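Local coordinates for protein 4-aminobutyrate transaminase (PDB 6WOP) that probably catalyses the pyridoxal-phosphate-dependent transfer of the amino group of 4-aminobutyrate to 2-oxoglutarate, at residues I45-G50 with E402-G407. Sequence-based numbering, arbitrary orientation.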
ATOM      1  N   ILE A  45     -14.912  20.713  38.745  1.00 26.88           N
ATOM      2  CA  ILE A  45     -13.563  20.326  39.143  1.00 23.47           C
ATOM      3  C   ILE A  45     -13.028  19.538  37.967  1.00 24.21           C
ATOM      4  O   ILE A  45     -13.698  18.628  37.480  1.00 24.99           O
ATOM      5  CB  ILE A  45     -13.565  19.487  40.435  1.00 23.57           C
ATOM      6  CG1 ILE A  45     -14.052  20.320  41.622  1.00 23.13           C
ATOM      7  CG2 ILE A  45     -12.194  18.769  40.649  1.00 20.18           C
ATOM      8  CD1 ILE A  45     -14.403  19.507  42.913  1.00 24.45           C
ATOM      9  N   ASP A  46     -11.842  19.860  37.528  1.00 20.66           N
ATOM     10  CA  ASP A  46     -11.317  19.272  36.295  1.00 19.83           C
ATOM     11  C   ASP A  46     -10.491  18.023  36.617  1.00 18.78           C
ATOM     12  O   ASP A  46      -9.324  18.127  37.010  1.00 19.28           O
ATOM     13  CB  ASP A  46     -10.485  20.343  35.579  1.00 17.67           C
ATOM     14  CG  ASP A  46      -9.875  19.834  34.290  1.00 22.75           C
ATOM     15  OD1 ASP A  46     -10.338  18.772  33.795  1.00 21.45           O
ATOM     16  OD2 ASP A  46      -8.906  20.501  33.786  1.00 24.11           O
ATOM     17  N   PHE A  47     -11.054  16.837  36.391  1.00 19.57           N
ATOM     18  CA  PHE A  47     -10.236  15.627  36.370  1.00 19.75           C
ATOM     19  C   PHE A  47      -9.903  15.168  34.943  1.00 19.68           C
ATOM     20  O   PHE A  47      -9.589  13.983  34.739  1.00 19.01           O
ATOM     21  CB  PHE A  47     -10.933  14.473  37.079  1.00 20.63           C
ATOM     22  CG  PHE A  47     -10.802  14.485  38.624  1.00 21.32           C
ATOM     23  CD1 PHE A  47     -10.328  15.604  39.299  1.00 22.66           C
ATOM     24  CD2 PHE A  47     -11.172  13.368  39.364  1.00 20.55           C
ATOM     25  CE1 PHE A  47     -10.225  15.635  40.717  1.00 25.59           C
ATOM     26  CE2 PHE A  47     -11.038  13.385  40.773  1.00 22.98           C
ATOM     27  CZ  PHE A  47     -10.583  14.523  41.446  1.00 28.14           C
ATOM     28  N   ALA A  48      -9.994  16.062  33.963  1.00 21.72           N
ATOM     29  CA  ALA A  48      -9.691  15.737  32.565  1.00 20.95           C
ATOM     30  C   ALA A  48      -8.412  16.361  32.065  1.00 20.52           C
ATOM     31  O   ALA A  48      -7.745  15.771  31.206  1.00 22.29           O
ATOM     32  CB  ALA A  48     -10.825  16.212  31.641  1.00 20.34           C
ATOM     33  N   GLY A  49      -8.097  17.561  32.527  1.00 18.83           N
ATOM     34  CA  GLY A  49      -6.865  18.195  32.115  1.00 17.63           C
ATOM     35  C   GLY A  49      -6.793  18.399  30.617  1.00 19.61           C
ATOM     36  O   GLY A  49      -5.700  18.337  30.045  1.00 20.23           O
ATOM     37  N   GLY A  50      -7.932  18.616  29.958  1.00 16.40           N
ATOM     38  CA  GLY A  50      -7.911  18.724  28.496  1.00 17.24           C
ATOM     39  C   GLY A  50      -7.369  17.474  27.834  1.00 18.92           C
ATOM     40  O   GLY A  50      -6.833  17.555  26.723  1.00 16.56           O
ATOM     41  N   GLU A 402      -7.334  20.230  48.741  1.00 25.63           N
ATOM     42  CA  GLU A 402      -8.708  20.264  49.250  1.00 26.82           C
ATOM     43  C   GLU A 402      -9.744  20.139  48.140  1.00 25.87           C
ATOM     44  O   GLU A 402     -10.809  19.559  48.350  1.00 27.70           O
ATOM     45  CB  GLU A 402      -8.944  21.553  50.058  1.00 34.49           C
ATOM     46  CG  GLU A 402      -8.955  22.839  49.244  1.00 33.01           C
ATOM     47  CD  GLU A 402      -7.554  23.494  49.053  1.00 32.67           C
ATOM     48  OE1 GLU A 402      -6.490  22.862  49.326  1.00 27.85           O
ATOM     49  OE2 GLU A 402      -7.541  24.677  48.643  1.00 30.04           O
ATOM     50  N   GLN A 403      -9.443  20.632  46.944  1.00 24.24           N
ATOM     51  CA  GLN A 403     -10.332  20.480  45.804  1.00 23.40           C
ATOM     52  C   GLN A 403     -10.247  19.065  45.216  1.00 25.72           C
ATOM     53  O   GLN A 403     -11.265  18.480  44.822  1.00 26.91           O
ATOM     54  CB  GLN A 403      -9.978  21.512  44.743  1.00 23.36           C
ATOM     55  CG  GLN A 403     -10.978  21.558  43.606  1.00 27.42           C
ATOM     56  CD  GLN A 403     -10.598  22.554  42.501  1.00 24.32           C
ATOM     57  OE1 GLN A 403      -9.450  22.645  42.089  1.00 21.76           O
ATOM     58  NE2 GLN A 403     -11.584  23.241  41.993  1.00 23.10           N
ATOM     59  N   PHE A 404      -9.051  18.481  45.209  1.00 24.10           N
ATOM     60  CA  PHE A 404      -8.901  17.079  44.840  1.00 25.09           C
ATOM     61  C   PHE A 404      -9.739  16.179  45.756  1.00 30.20           C
ATOM     62  O   PHE A 404     -10.448  15.270  45.289  1.00 31.41           O
ATOM     63  CB  PHE A 404      -7.413  16.718  44.921  1.00 22.18           C
ATOM     64  CG  PHE A 404      -7.059  15.264  44.521  1.00 22.49           C
ATOM     65  CD1 PHE A 404      -7.096  14.853  43.181  1.00 22.79           C
ATOM     66  CD2 PHE A 404      -6.530  14.396  45.481  1.00 24.13           C
ATOM     67  CE1 PHE A 404      -6.683  13.599  42.818  1.00 24.41           C
ATOM     68  CE2 PHE A 404      -6.114  13.121  45.107  1.00 25.93           C
ATOM     69  CZ  PHE A 404      -6.192  12.742  43.789  1.00 25.30           C
ATOM     70  N   ARG A 405      -9.706  16.470  47.054  1.00 27.77           N
ATOM     71  CA  ARG A 405     -10.459  15.686  48.029  1.00 29.80           C
ATOM     72  C   ARG A 405     -11.953  15.776  47.736  1.00 27.83           C
ATOM     73  O   ARG A 405     -12.669  14.777  47.815  1.00 31.21           O
ATOM     74  CB  ARG A 405     -10.169  16.174  49.450  1.00 41.71           C
ATOM     75  CG  ARG A 405      -8.690  16.330  49.762  1.00 50.33           C
ATOM     76  CD  ARG A 405      -8.254  15.375  50.863  1.00 55.24           C
ATOM     77  NE  ARG A 405      -6.803  15.349  51.021  1.00 56.66           N
ATOM     78  CZ  ARG A 405      -6.106  16.271  51.676  1.00 56.56           C
ATOM     79  NH1 ARG A 405      -6.727  17.299  52.238  1.00 57.90           N
ATOM     80  NH2 ARG A 405      -4.788  16.166  51.770  1.00 54.69           N
ATOM     81  N   GLN A 406     -12.419  16.973  47.397  1.00 27.53           N
ATOM     82  CA  GLN A 406     -13.829  17.172  47.044  1.00 28.54           C
ATOM     83  C   GLN A 406     -14.210  16.360  45.822  1.00 26.96           C
ATOM     84  O   GLN A 406     -15.328  15.824  45.731  1.00 27.88           O
ATOM     85  CB  GLN A 406     -14.085  18.640  46.745  1.00 32.90           C
ATOM     86  CG  GLN A 406     -15.543  19.040  46.603  1.00 38.69           C
ATOM     87  CD  GLN A 406     -15.649  20.523  46.409  1.00 43.06           C
ATOM     88  OE1 GLN A 406     -14.662  21.227  46.601  1.00 41.36           O
ATOM     89  NE2 GLN A 406     -16.808  21.004  45.958  1.00 45.03           N
ATOM     90  N   GLY A 407     -13.290  16.326  44.849  1.00 25.94           N
ATOM     91  CA  GLY A 407     -13.483  15.521  43.654  1.00 24.35           C
ATOM     92  C   GLY A 407     -13.599  14.061  43.994  1.00 26.04           C
ATOM     93  O   GLY A 407     -14.428  13.366  43.423  1.00 26.53           O
TER
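Ile45 and Phe47 press their side chains against the helix of 402-407, a van der Waals contact without hydrogen bonds across it. With CG1 anti to its carbonyl carbon (chi1 -66°) and CD1 extended beyond, Ile45 sets its CD1 methyl 3.8 Å from the amide carbon CD of Gln406 and close to its CB and CG. The same methyl lies 3.8 Å from the backbone O of Gln403. The extended Gln403 slides past Ile45 in the opposite direction, its CG 3.9 Å from Ile45 CG1, while its NE2 is hydrogen-bonded to Thr35 OG1. Gly407, lacking a side chain, lets the Phe47 ring lie close to the helix backbone, CZ 3.8 Å from Gly407 CA. Phe404 CD1 is 3.9 Å from Phe47 CZ, in an oblique pair with planes at 42°. Between Ile45 and Phe47, Asp46 turns away and its OD1 accepts from Ala48 N, closing an Asx turn, and from Gly49 N, an Asx motif. This is helix-on-sheet packing: helix 401-416 lies on strand 43-46 and Phe47 after it, in a mixed sheet where 379-384 runs parallel to 43-46, its Leu379 touching Ile45 and Phe47; helix 321-342 packs on Phe404 through Leu328 and Leu332.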